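PDB 3Q9T: choline dehydrogenase and related flavoproteins from Aspergillus oryzae, which oxidises formate as a formate oxidase of the glucose-methanol-choline oxidoreductase family, using a bound FAD whose flavin carries an 8-formyl group. Local coordinates for residues F7-V12 and A571-L576; G243-T248 and E253-A258; T271-M276 and Q442-N447. One frame throughout, in Å; residues are numbered along the deposited sequence.

Interaction 1 (F7-V12 and A571-L576)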
ATOM      1  N   PHE A   7     -10.554   1.054  43.238  1.00 26.95           N
ATOM      2  CA  PHE A   7      -9.225   1.563  43.519  1.00 17.94           C
ATOM      3  C   PHE A   7      -9.342   3.069  43.488  1.00 23.65           C
ATOM      4  O   PHE A   7     -10.220   3.588  42.801  1.00 24.39           O
ATOM      5  CB  PHE A   7      -8.229   1.094  42.458  1.00 18.14           C
ATOM      6  CG  PHE A   7      -8.129  -0.403  42.337  1.00 18.46           C
ATOM      7  CD1 PHE A   7      -7.087  -1.091  42.936  1.00 18.91           C
ATOM      8  CD2 PHE A   7      -9.070  -1.119  41.611  1.00 19.70           C
ATOM      9  CE1 PHE A   7      -6.986  -2.483  42.828  1.00 19.61           C
ATOM     10  CE2 PHE A   7      -8.977  -2.504  41.498  1.00 20.84           C
ATOM     11  CZ  PHE A   7      -7.931  -3.184  42.110  1.00 22.38           C
ATOM     12  N   ASP A   8      -8.485   3.772  44.233  1.00 22.94           N
ATOM     13  CA  ASP A   8      -8.429   5.235  44.143  1.00 20.89           C
ATOM     14  C   ASP A   8      -8.224   5.704  42.702  1.00 24.02           C
ATOM     15  O   ASP A   8      -8.930   6.605  42.217  1.00 23.33           O
ATOM     16  CB  ASP A   8      -7.310   5.807  45.022  1.00 22.46           C
ATOM     17  CG  ASP A   8      -7.737   5.999  46.476  1.00 27.87           C
ATOM     18  OD1 ASP A   8      -8.914   5.756  46.799  1.00 25.52           O
ATOM     19  OD2 ASP A   8      -6.888   6.416  47.293  1.00 29.99           O
ATOM     20  N   PHE A   9      -7.247   5.107  42.025  1.00 19.21           N
ATOM     21  CA  PHE A   9      -6.930   5.502  40.653  1.00 22.26           C
ATOM     22  C   PHE A   9      -6.791   4.299  39.751  1.00 24.55           C
ATOM     23  O   PHE A   9      -6.114   3.317  40.097  1.00 17.84           O
ATOM     24  CB  PHE A   9      -5.645   6.327  40.590  1.00 15.26           C
ATOM     25  CG  PHE A   9      -5.736   7.630  41.314  1.00 21.47           C
ATOM     26  CD1 PHE A   9      -6.473   8.676  40.787  1.00 18.75           C
ATOM     27  CD2 PHE A   9      -5.088   7.811  42.527  1.00 21.74           C
ATOM     28  CE1 PHE A   9      -6.553   9.875  41.453  1.00 25.73           C
ATOM     29  CE2 PHE A   9      -5.168   9.013  43.206  1.00 23.50           C
ATOM     30  CZ  PHE A   9      -5.905  10.045  42.676  1.00 21.61           C
ATOM     31  N   VAL A  10      -7.426   4.384  38.585  1.00 18.12           N
ATOM     32  CA  VAL A  10      -7.292   3.335  37.575  1.00 17.30           C
ATOM     33  C   VAL A  10      -6.538   3.902  36.379  1.00 17.07           C
ATOM     34  O   VAL A  10      -6.949   4.908  35.814  1.00 12.23           O
ATOM     35  CB  VAL A  10      -8.663   2.809  37.127  1.00 15.92           C
ATOM     36  CG1 VAL A  10      -8.518   1.847  35.972  1.00 21.54           C
ATOM     37  CG2 VAL A  10      -9.404   2.139  38.308  1.00 16.67           C
ATOM     38  N   ILE A  11      -5.416   3.284  36.020  1.00 15.78           N
ATOM     39  CA  ILE A  11      -4.741   3.635  34.767  1.00 19.72           C
ATOM     40  C   ILE A  11      -5.087   2.601  33.687  1.00 18.59           C
ATOM     41  O   ILE A  11      -4.885   1.393  33.867  1.00 16.87           O
ATOM     42  CB  ILE A  11      -3.214   3.755  34.914  1.00 17.73           C
ATOM     43  CG1 ILE A  11      -2.819   5.056  35.632  1.00 14.11           C
ATOM     44  CG2 ILE A  11      -2.534   3.728  33.534  1.00 14.54           C
ATOM     45  CD1 ILE A  11      -3.169   5.086  37.080  1.00 18.41           C
ATOM     46  N   VAL A  12      -5.632   3.087  32.580  1.00 17.93           N
ATOM     47  CA  VAL A  12      -6.051   2.223  31.477  1.00 16.58           C
ATOM     48  C   VAL A  12      -4.989   2.243  30.402  1.00 18.76           C
ATOM     49  O   VAL A  12      -4.915   3.192  29.614  1.00 19.27           O
ATOM     50  CB  VAL A  12      -7.388   2.703  30.883  1.00 15.51           C
ATOM     51  CG1 VAL A  12      -7.841   1.790  29.756  1.00 14.33           C
ATOM     52  CG2 VAL A  12      -8.446   2.747  31.977  1.00 16.46           C
ATOM     53  N   ALA A 571      -2.178  17.599  43.147  1.00 24.33           N
ATOM     54  CA  ALA A 571      -2.546  18.928  43.606  1.00 24.99           C
ATOM     55  C   ALA A 571      -4.041  18.996  43.862  1.00 30.45           C
ATOM     56  O   ALA A 571      -4.508  19.740  44.730  1.00 26.30           O
ATOM     57  CB  ALA A 571      -2.128  19.984  42.595  1.00 21.42           C
ATOM     58  N   GLU A 572      -4.796  18.219  43.100  1.00 30.51           N
ATOM     59  CA  GLU A 572      -6.237  18.217  43.242  1.00 24.60           C
ATOM     60  C   GLU A 572      -6.704  17.451  44.477  1.00 26.11           C
ATOM     61  O   GLU A 572      -7.615  17.895  45.166  1.00 33.49           O
ATOM     62  CB  GLU A 572      -6.895  17.647  41.996  1.00 24.41           C
ATOM     63  CG  GLU A 572      -8.383  17.466  42.157  1.00 33.19           C
ATOM     64  CD  GLU A 572      -9.110  17.683  40.862  1.00 40.72           C
ATOM     65  OE1 GLU A 572     -10.231  17.157  40.713  1.00 39.46           O
ATOM     66  OE2 GLU A 572      -8.549  18.389  39.998  1.00 38.25           O
ATOM     67  N   HIS A 573      -6.082  16.311  44.760  1.00 25.07           N
ATOM     68  CA  HIS A 573      -6.496  15.493  45.902  1.00 27.94           C
ATOM     69  C   HIS A 573      -5.672  15.757  47.172  1.00 32.15           C
ATOM     70  O   HIS A 573      -4.882  14.917  47.630  1.00 22.38           O
ATOM     71  CB  HIS A 573      -6.511  14.017  45.511  1.00 29.68           C
ATOM     72  CG  HIS A 573      -7.414  13.731  44.356  1.00 29.89           C
ATOM     73  ND1 HIS A 573      -8.731  13.359  44.516  1.00 35.95           N
ATOM     74  CD2 HIS A 573      -7.204  13.810  43.020  1.00 28.30           C
ATOM     75  CE1 HIS A 573      -9.290  13.210  43.329  1.00 32.26           C
ATOM     76  NE2 HIS A 573      -8.383  13.472  42.405  1.00 28.21           N
ATOM     77  N   LYS A 574      -5.884  16.945  47.732  1.00 34.18           N
ATOM     78  CA  LYS A 574      -5.183  17.394  48.934  1.00 36.03           C
ATOM     79  C   LYS A 574      -5.200  16.353  50.040  1.00 37.38           C
ATOM     80  O   LYS A 574      -4.175  16.093  50.673  1.00 34.59           O
ATOM     81  CB  LYS A 574      -5.817  18.684  49.464  1.00 39.81           C
ATOM     82  CG  LYS A 574      -5.121  19.966  49.036  1.00 48.17           C
ATOM     83  CD  LYS A 574      -5.024  20.089  47.534  1.00 44.00           C
ATOM     84  CE  LYS A 574      -4.681  21.519  47.137  1.00 57.18           C
ATOM     85  NZ  LYS A 574      -5.675  22.482  47.708  1.00 61.78           N
ATOM     86  N   ASP A 575      -6.366  15.758  50.276  1.00 27.50           N
ATOM     87  CA  ASP A 575      -6.498  14.810  51.373  1.00 37.14           C
ATOM     88  C   ASP A 575      -5.573  13.595  51.205  1.00 37.19           C
ATOM     89  O   ASP A 575      -5.273  12.901  52.174  1.00 36.08           O
ATOM     90  CB  ASP A 575      -7.960  14.377  51.558  1.00 33.54           C
ATOM     91  CG  ASP A 575      -8.451  13.483  50.442  1.00 43.06           C
ATOM     92  OD1 ASP A 575      -9.206  12.527  50.733  1.00 43.05           O
ATOM     93  OD2 ASP A 575      -8.077  13.735  49.276  1.00 35.29           O
ATOM     94  N   LEU A 576      -5.116  13.344  49.980  1.00 29.18           N
ATOM     95  CA  LEU A 576      -4.227  12.202  49.744  1.00 29.53           C
ATOM     96  C   LEU A 576      -2.763  12.600  49.602  1.00 29.32           C
ATOM     97  O   LEU A 576      -1.884  11.798  49.886  1.00 32.58           O
ATOM     98  CB  LEU A 576      -4.670  11.379  48.516  1.00 26.31           C
ATOM     99  CG  LEU A 576      -6.023  10.648  48.602  1.00 23.41           C
ATOM    100  CD1 LEU A 576      -6.287   9.828  47.345  1.00 25.31           C
ATOM    101  CD2 LEU A 576      -6.100   9.769  49.835  1.00 27.48           C
TER
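Phe9 meets His573 and Leu576, joining the first strand of the FAD-binding Rossmann-type fold to the C-terminal tail. Strand 9-12 lies in the middle of the parallel sheet, between strands 33-36 and 261-264. The tail follows helix 555-572, and His573 is the first residue after it to leave helical backbone angles.

The CB of Phe9 does not itself point at the tail. The first torsion (chi1 -64°) sets CG beside the backbone N, and the ring then runs out toward the tail. At one flank of the rim CE2 comes within 4.4 Å of Leu576 CD1, an apolar contact at an oblique angle. At the other, CE1 lies 4.1 Å from His573 NE2. At the far end CZ is 4.0 Å from His573 CD2. The rings form an edge-to-face (T-shaped) pair, with the Phe9 edge on the imidazole face. Their planes stand at 85° and their centroids are 5.5 Å apart. The opposite imidazole face carries the CG of Glu572, also offset toward the rim.

Both imidazole nitrogens have partners beyond the tail. NE2 bonds to Glu261 and ND1 to Arg260, which should fix the ring's rotation. Asp8 and Leu576 approach from opposite directions beside the aromatic pair. There the carboxylate OD2 of Asp8 touches the methyl CD1 of Leu576 at 3.5 Å.

Interaction 2 (G243-T248 and E253-A258)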
ATOM      1  N   GLY A 243     -15.019   4.176  35.969  1.00 18.96           N
ATOM      2  CA  GLY A 243     -14.076   3.073  35.894  1.00 17.10           C
ATOM      3  C   GLY A 243     -13.998   2.535  34.474  1.00 19.10           C
ATOM      4  O   GLY A 243     -14.295   3.258  33.512  1.00 13.48           O
ATOM      5  N   VAL A 244     -13.606   1.271  34.330  1.00 20.10           N
ATOM      6  CA  VAL A 244     -13.395   0.701  33.011  1.00 16.59           C
ATOM      7  C   VAL A 244     -13.813  -0.758  32.952  1.00 20.00           C
ATOM      8  O   VAL A 244     -13.675  -1.493  33.930  1.00 21.57           O
ATOM      9  CB  VAL A 244     -11.903   0.778  32.623  1.00 19.97           C
ATOM     10  CG1 VAL A 244     -11.088  -0.177  33.481  1.00 13.65           C
ATOM     11  CG2 VAL A 244     -11.724   0.442  31.166  1.00 14.94           C
ATOM     12  N   THR A 245     -14.291  -1.181  31.787  1.00 21.59           N
ATOM     13  CA  THR A 245     -14.621  -2.586  31.550  1.00 24.83           C
ATOM     14  C   THR A 245     -13.559  -3.256  30.671  1.00 22.71           C
ATOM     15  O   THR A 245     -13.134  -2.699  29.646  1.00 19.74           O
ATOM     16  CB  THR A 245     -16.024  -2.743  30.913  1.00 21.31           C
ATOM     17  OG1 THR A 245     -17.013  -2.145  31.763  1.00 14.91           O
ATOM     18  CG2 THR A 245     -16.369  -4.226  30.713  1.00 17.44           C
ATOM     19  N   VAL A 246     -13.121  -4.445  31.082  1.00 20.32           N
ATOM     20  CA  VAL A 246     -12.093  -5.182  30.350  1.00 18.88           C
ATOM     21  C   VAL A 246     -12.506  -6.617  30.091  1.00 21.64           C
ATOM     22  O   VAL A 246     -13.387  -7.150  30.764  1.00 22.65           O
ATOM     23  CB  VAL A 246     -10.729  -5.175  31.080  1.00 18.50           C
ATOM     24  CG1 VAL A 246     -10.231  -3.740  31.250  1.00 18.45           C
ATOM     25  CG2 VAL A 246     -10.838  -5.873  32.413  1.00 17.79           C
ATOM     26  N   VAL A 247     -11.873  -7.234  29.096  1.00 19.03           N
ATOM     27  CA  VAL A 247     -12.127  -8.626  28.772  1.00 17.24           C
ATOM     28  C   VAL A 247     -10.883  -9.453  29.059  1.00 19.70           C
ATOM     29  O   VAL A 247      -9.784  -9.078  28.663  1.00 16.23           O
ATOM     30  CB  VAL A 247     -12.501  -8.777  27.281  1.00 20.33           C
ATOM     31  CG1 VAL A 247     -12.896 -10.222  26.963  1.00 18.17           C
ATOM     32  CG2 VAL A 247     -13.611  -7.825  26.935  1.00 18.69           C
ATOM     33  N   THR A 248     -11.052 -10.571  29.757  1.00 19.31           N
ATOM     34  CA  THR A 248      -9.920 -11.426  30.096  1.00 16.40           C
ATOM     35  C   THR A 248      -9.592 -12.407  28.991  1.00 16.97           C
ATOM     36  O   THR A 248     -10.363 -12.576  28.049  1.00 18.34           O
ATOM     37  CB  THR A 248     -10.171 -12.240  31.384  1.00 22.96           C
ATOM     38  OG1 THR A 248     -11.271 -13.133  31.184  1.00 23.25           O
ATOM     39  CG2 THR A 248     -10.452 -11.325  32.564  1.00 21.84           C
ATOM     40  N   GLU A 253     -15.917 -10.568  31.015  1.00 18.93           N
ATOM     41  CA  GLU A 253     -15.906  -9.120  31.125  1.00 15.96           C
ATOM     42  C   GLU A 253     -15.900  -8.711  32.594  1.00 21.75           C
ATOM     43  O   GLU A 253     -16.719  -9.167  33.394  1.00 21.34           O
ATOM     44  CB  GLU A 253     -17.074  -8.485  30.352  1.00 16.20           C
ATOM     45  CG  GLU A 253     -17.092  -8.866  28.865  1.00 23.99           C
ATOM     46  CD  GLU A 253     -17.971  -7.962  28.015  1.00 31.63           C
ATOM     47  OE1 GLU A 253     -17.862  -8.034  26.771  1.00 24.11           O
ATOM     48  OE2 GLU A 253     -18.761  -7.175  28.582  1.00 35.44           O
ATOM     49  N   LEU A 254     -14.952  -7.853  32.940  1.00 22.64           N
ATOM     50  CA  LEU A 254     -14.742  -7.438  34.322  1.00 25.44           C
ATOM     51  C   LEU A 254     -14.883  -5.925  34.399  1.00 24.36           C
ATOM     52  O   LEU A 254     -14.418  -5.209  33.511  1.00 24.91           O
ATOM     53  CB  LEU A 254     -13.342  -7.850  34.779  1.00 20.86           C
ATOM     54  CG  LEU A 254     -13.134  -9.157  35.540  1.00 32.83           C
ATOM     55  CD1 LEU A 254     -14.108 -10.229  35.100  1.00 32.19           C
ATOM     56  CD2 LEU A 254     -11.703  -9.627  35.389  1.00 26.33           C
ATOM     57  N   ASN A 255     -15.537  -5.434  35.444  1.00 23.13           N
ATOM     58  CA  ASN A 255     -15.567  -3.999  35.692  1.00 26.80           C
ATOM     59  C   ASN A 255     -14.634  -3.643  36.841  1.00 24.72           C
ATOM     60  O   ASN A 255     -14.630  -4.319  37.866  1.00 22.29           O
ATOM     61  CB  ASN A 255     -16.987  -3.524  36.004  1.00 21.52           C
ATOM     62  CG  ASN A 255     -17.995  -4.011  34.992  1.00 26.17           C
ATOM     63  OD1 ASN A 255     -17.863  -3.753  33.794  1.00 20.61           O
ATOM     64  ND2 ASN A 255     -19.002  -4.747  35.465  1.00 23.72           N
ATOM     65  N   PHE A 256     -13.828  -2.597  36.660  1.00 21.56           N
ATOM     66  CA  PHE A 256     -13.036  -2.043  37.761  1.00 21.63           C
ATOM     67  C   PHE A 256     -13.370  -0.568  37.913  1.00 26.86           C
ATOM     68  O   PHE A 256     -13.558   0.137  36.917  1.00 23.54           O
ATOM     69  CB  PHE A 256     -11.540  -2.215  37.541  1.00 21.07           C
ATOM     70  CG  PHE A 256     -11.099  -3.644  37.406  1.00 23.24           C
ATOM     71  CD1 PHE A 256     -11.107  -4.499  38.504  1.00 24.69           C
ATOM     72  CD2 PHE A 256     -10.659  -4.133  36.186  1.00 23.59           C
ATOM     73  CE1 PHE A 256     -10.696  -5.814  38.385  1.00 21.48           C
ATOM     74  CE2 PHE A 256     -10.244  -5.455  36.051  1.00 23.80           C
ATOM     75  CZ  PHE A 256     -10.263  -6.297  37.153  1.00 22.78           C
ATOM     76  N   PHE A 257     -13.433  -0.105  39.158  1.00 27.00           N
ATOM     77  CA  PHE A 257     -13.936   1.229  39.452  1.00 18.94           C
ATOM     78  C   PHE A 257     -12.878   2.090  40.096  1.00 21.91           C
ATOM     79  O   PHE A 257     -12.043   1.599  40.867  1.00 18.58           O
ATOM     80  CB  PHE A 257     -15.175   1.145  40.348  1.00 19.69           C
ATOM     81  CG  PHE A 257     -16.346   0.479  39.684  1.00 18.30           C
ATOM     82  CD1 PHE A 257     -17.225   1.211  38.912  1.00 25.64           C
ATOM     83  CD2 PHE A 257     -16.547  -0.878  39.811  1.00 20.07           C
ATOM     84  CE1 PHE A 257     -18.293   0.602  38.275  1.00 22.73           C
ATOM     85  CE2 PHE A 257     -17.615  -1.498  39.172  1.00 22.62           C
ATOM     86  CZ  PHE A 257     -18.488  -0.753  38.414  1.00 16.94           C
ATOM     87  N   ALA A 258     -12.908   3.375  39.762  1.00 21.06           N
ATOM     88  CA  ALA A 258     -11.989   4.320  40.362  1.00 24.06           C
ATOM     89  C   ALA A 258     -12.777   5.189  41.314  1.00 23.51           C
ATOM     90  O   ALA A 258     -13.798   5.760  40.941  1.00 19.20           O
ATOM     91  CB  ALA A 258     -11.300   5.178  39.294  1.00 20.40           C
TER
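Thr245 and Asn255 lie side by side and point the same way from one face of the sheet. The Thr245 hydroxyl OG1 donates to the side-chain carbonyl OD1 of Asn255 at 2.7 Å. The donor sits in the carbonyl plane, with a C=O...donor angle of 152°. Thr245 CG2 also rests against OD1 of Asn255. Further along this face Val247 and Glu253 run alongside each other. Val247 CG2 meets the aliphatic CG of Glu253 at 4.1 Å, while the carboxylate reaches on to a salt bridge with Lys230.

The two strands form an antiparallel beta hairpin, with short-segment axes at 151°. It belongs to a four-stranded mixed sheet with strands 6-7 and 227-235. The Val246 side chain lies about 5 Å from that of Ser229, an FAD-binding residue. Val244 with Phe256 and Val246 with Leu254 are the hydrogen-bonded pairs, each joined by two backbone bonds. Gly243 faces Phe257 in a non-hydrogen-bonded pair, and its CA makes a CA-H...O contact of 3.2 Å with Phe256 O.

On the face of Val244, Val246, Leu254 and Phe256 the side chains are apolar. Val246 crosses Phe256 at about a right angle, its CG2 touching ring atom CE2 of Phe256 at 3.7 Å. Val246 CG2 sits between its backbone N and carbonyl carbon (chi1 -60° for CG1), and it also packs on the CB of Leu254. Phe256 and Val246 both touch strand 33-36.

At the end of the hairpin, the methyl CG2 of Thr248 lies 3.5 Å from CD2 of Leu254.

Interaction 3 (T271-M276 and Q442-N447). With ACT (acetate ion), chain G.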
ATOM      1  N   THR A 271      -6.222   5.205  22.633  1.00 16.26           N
ATOM      2  CA  THR A 271      -6.913   6.156  23.477  1.00 18.63           C
ATOM      3  C   THR A 271      -8.141   6.774  22.758  1.00 17.35           C
ATOM      4  O   THR A 271      -9.257   6.689  23.266  1.00 18.44           O
ATOM      5  CB  THR A 271      -5.975   7.253  23.987  1.00 17.65           C
ATOM      6  OG1 THR A 271      -5.245   6.763  25.115  1.00 18.16           O
ATOM      7  CG2 THR A 271      -6.776   8.484  24.392  1.00 11.78           C
ATOM      8  N   PRO A 272      -7.945   7.387  21.576  1.00 15.90           N
ATOM      9  CA  PRO A 272      -9.141   7.934  20.903  1.00 23.23           C
ATOM     10  C   PRO A 272     -10.188   6.868  20.551  1.00 20.74           C
ATOM     11  O   PRO A 272     -11.387   7.152  20.560  1.00 18.92           O
ATOM     12  CB  PRO A 272      -8.581   8.546  19.614  1.00 13.13           C
ATOM     13  CG  PRO A 272      -7.241   7.855  19.413  1.00 14.99           C
ATOM     14  CD  PRO A 272      -6.712   7.661  20.809  1.00 16.59           C
ATOM     15  N   LYS A 273      -9.737   5.664  20.225  1.00 16.45           N
ATOM     16  CA  LYS A 273     -10.660   4.586  19.919  1.00 20.93           C
ATOM     17  C   LYS A 273     -11.545   4.315  21.144  1.00 16.50           C
ATOM     18  O   LYS A 273     -12.772   4.345  21.052  1.00 17.63           O
ATOM     19  CB  LYS A 273      -9.889   3.331  19.486  1.00 19.40           C
ATOM     20  CG  LYS A 273     -10.751   2.136  19.197  1.00 18.41           C
ATOM     21  CD  LYS A 273      -9.881   0.940  18.890  1.00 21.44           C
ATOM     22  CE  LYS A 273     -10.483  -0.311  19.490  1.00 18.89           C
ATOM     23  NZ  LYS A 273      -9.481  -1.406  19.655  1.00 19.09           N
ATOM     24  N   LEU A 274     -10.933   4.094  22.300  1.00 16.72           N
ATOM     25  CA  LEU A 274     -11.715   3.754  23.490  1.00 15.47           C
ATOM     26  C   LEU A 274     -12.625   4.910  23.918  1.00 19.53           C
ATOM     27  O   LEU A 274     -13.742   4.680  24.394  1.00 18.84           O
ATOM     28  CB  LEU A 274     -10.828   3.288  24.645  1.00 17.89           C
ATOM     29  CG  LEU A 274     -11.565   2.629  25.831  1.00 22.71           C
ATOM     30  CD1 LEU A 274     -12.064   1.246  25.460  1.00 17.43           C
ATOM     31  CD2 LEU A 274     -10.684   2.559  27.100  1.00 13.88           C
ATOM     32  N   LEU A 275     -12.174   6.151  23.735  1.00 17.57           N
ATOM     33  CA  LEU A 275     -13.052   7.288  24.023  1.00 20.60           C
ATOM     34  C   LEU A 275     -14.301   7.166  23.156  1.00 17.02           C
ATOM     35  O   LEU A 275     -15.422   7.246  23.655  1.00 19.13           O
ATOM     36  CB  LEU A 275     -12.364   8.634  23.785  1.00 19.78           C
ATOM     37  CG  LEU A 275     -11.348   9.108  24.835  1.00 21.47           C
ATOM     38  CD1 LEU A 275     -10.695  10.422  24.391  1.00 15.51           C
ATOM     39  CD2 LEU A 275     -12.030   9.276  26.173  1.00 16.19           C
ATOM     40  N   MET A 276     -14.107   6.923  21.863  1.00 19.29           N
ATOM     41  CA  MET A 276     -15.246   6.828  20.959  1.00 18.61           C
ATOM     42  C   MET A 276     -16.190   5.682  21.315  1.00 16.40           C
ATOM     43  O   MET A 276     -17.389   5.875  21.336  1.00 20.74           O
ATOM     44  CB  MET A 276     -14.798   6.776  19.511  1.00 20.74           C
ATOM     45  CG  MET A 276     -14.204   8.098  19.061  1.00 23.46           C
ATOM     46  SD  MET A 276     -13.766   8.159  17.315  1.00 23.10           S
ATOM     47  CE  MET A 276     -12.298   7.139  17.259  1.00 18.20           C
ATOM     48  N   GLN A 442     -11.056  -4.810  17.253  1.00 22.58           N
ATOM     49  CA  GLN A 442     -10.544  -4.393  15.953  1.00 19.95           C
ATOM     50  C   GLN A 442      -9.708  -3.130  16.074  1.00 20.92           C
ATOM     51  O   GLN A 442     -10.039  -2.205  16.829  1.00 18.00           O
ATOM     52  CB  GLN A 442     -11.673  -4.166  14.946  1.00 23.31           C
ATOM     53  CG  GLN A 442     -12.009  -5.392  14.133  1.00 26.83           C
ATOM     54  CD  GLN A 442     -13.142  -5.153  13.156  1.00 36.63           C
ATOM     55  OE1 GLN A 442     -13.606  -4.019  12.978  1.00 28.93           O
ATOM     56  NE2 GLN A 442     -13.596  -6.226  12.516  1.00 29.59           N
ATOM     57  N   GLN A 443      -8.619  -3.087  15.323  1.00 23.81           N
ATOM     58  CA  GLN A 443      -7.792  -1.890  15.313  1.00 23.06           C
ATOM     59  C   GLN A 443      -8.594  -0.696  14.787  1.00 19.84           C
ATOM     60  O   GLN A 443      -9.467  -0.848  13.930  1.00 18.60           O
ATOM     61  CB  GLN A 443      -6.527  -2.114  14.492  1.00 18.03           C
ATOM     62  CG  GLN A 443      -6.742  -2.198  12.992  1.00 15.08           C
ATOM     63  CD  GLN A 443      -5.456  -1.933  12.260  1.00 18.43           C
ATOM     64  OE1 GLN A 443      -4.624  -2.827  12.120  1.00 22.01           O
ATOM     65  NE2 GLN A 443      -5.256  -0.691  11.828  1.00 12.63           N
ATOM     66  N   PRO A 444      -8.329   0.496  15.333  1.00 20.86           N
ATOM     67  CA  PRO A 444      -8.974   1.647  14.705  1.00 19.64           C
ATOM     68  C   PRO A 444      -8.331   1.828  13.331  1.00 26.44           C
ATOM     69  O   PRO A 444      -7.254   1.270  13.065  1.00 16.46           O
ATOM     70  CB  PRO A 444      -8.587   2.802  15.633  1.00 17.46           C
ATOM     71  CG  PRO A 444      -7.238   2.399  16.155  1.00 20.02           C
ATOM     72  CD  PRO A 444      -7.324   0.896  16.336  1.00 20.74           C
ATOM     73  N   ASN A 445      -8.989   2.581  12.456  0.55 22.34           N
ATOM     74  CA  ASN A 445      -8.388   2.918  11.175  0.55 20.52           C
ATOM     75  C   ASN A 445      -7.452   4.109  11.344  0.55 21.33           C
ATOM     76  O   ASN A 445      -7.749   5.047  12.087  0.55 21.29           O
ATOM     77  CB  ASN A 445      -9.457   3.172  10.114  0.55 21.16           C
ATOM     78  CG  ASN A 445     -10.066   1.885   9.590  0.55 21.53           C
ATOM     79  OD1 ASN A 445      -9.421   0.834   9.589  0.55 20.55           O
ATOM     80  ND2 ASN A 445     -11.313   1.957   9.155  0.55 21.21           N
ATOM     81  N   ILE A 446      -6.308   4.048  10.673  1.00 17.82           N
ATOM     82  CA  ILE A 446      -5.233   4.996  10.918  1.00 18.56           C
ATOM     83  C   ILE A 446      -4.686   5.540   9.606  1.00 17.69           C
ATOM     84  O   ILE A 446      -4.150   4.795   8.785  1.00 19.68           O
ATOM     85  CB  ILE A 446      -4.064   4.339  11.733  1.00 19.60           C
ATOM     86  CG1 ILE A 446      -4.602   3.612  12.980  1.00 15.61           C
ATOM     87  CG2 ILE A 446      -3.002   5.380  12.096  1.00 12.44           C
ATOM     88  CD1 ILE A 446      -3.535   2.926  13.836  1.00 18.44           C
ATOM     89  N   ASN A 447      -4.840   6.845   9.421  1.00 17.31           N
ATOM     90  CA  ASN A 447      -4.238   7.554   8.305  1.00 19.75           C
ATOM     91  C   ASN A 447      -3.275   8.640   8.804  1.00 20.41           C
ATOM     92  O   ASN A 447      -3.695   9.553   9.520  1.00 20.90           O
ATOM     93  CB  ASN A 447      -5.322   8.175   7.435  1.00 17.67           C
ATOM     94  CG  ASN A 447      -4.748   9.030   6.336  1.00 17.33           C
ATOM     95  OD1 ASN A 447      -3.608   8.846   5.933  1.00 15.30           O
ATOM     96  ND2 ASN A 447      -5.524   9.999   5.866  1.00 19.84           N
TER
HETATM   97  C   ACT G   1      -7.013  -3.660  18.636  1.00 36.73           C
HETATM   98  O   ACT G   1      -6.702  -2.475  18.368  1.00 30.92           O
HETATM   99  OXT ACT G   1      -7.723  -3.798  19.659  1.00 29.03           O
HETATM  100  CH3 ACT G   1      -6.574  -4.831  17.787  1.00 28.80           C
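Lys273 reaches from helix 267-277 to Gln442 and Pro444, and its side chain makes both polar and apolar contacts. The polar ones gather at its ammonium group. NZ of Lys273 donates to the backbone O of Gln442 at 3.0 Å. It comes from above the carbonyl plane, 43° out of it, with a C=O...donor angle of 137°. The same nitrogen bonds to the carbonyl O of Pro440 and forms a salt bridge with Glu270. The salt bridge and the two carbonyls would be expected to favour the charged form of this buried lysine.

An acetate ion, probably from the crystallisation liquor, lies beside this group. Its OXT is 3.0 Å from Lys273 NZ, and its O takes a weak hydrogen bond from NZ at 3.2 Å.

The apolar contacts lie along the lysine chain. CG is anti to the backbone N (chi1 178°), which carries the chain away from the helix, and a bend further out, at chi3, brings NZ to Gln442 O. The chain crosses the proline at about a right angle. CD of Lys273 meets CD of Pro444 at 3.6 Å, and CB of Lys273 lies 4.1 Å from CB of Pro444.

Just before strand 445-447, the Gln443 side chain bonds to the next residue. Its NE2 donates to Pro444 O at 3.1 Å, and also to the backbone O of Lys68 on strand 67-74.

The side chain of Lys273 lies about 5 Å from the cofactor. This is consistent with a second-shell position at the FAD site of this GMC oxidoreductase, Lys273 pairing with the FAD-binding Glu270.

Along the chain, interaction 1 encloses the other two, and interaction 2 closes before interaction 3 opens. Interactions 1 and 2 have centres about 18 Å apart and touch directly. Phe7 N probably bonds to Phe257 O, and Val10 packs on Ala258. Strand 6-7 is thus the edge neighbour of the hairpin in the mixed sheet, and strand 9-12 passes into the parallel sheet. Interactions 1 and 3 have centres about 26 Å apart, yet Val12 CG1 touches Leu274 CD2. Interactions 2 and 3 have centres about 19 Å apart and nearest atoms about 5 Å apart. The hairpin and the lysine contact both lie near the FAD, while interaction 1 lies away from the annotated sites.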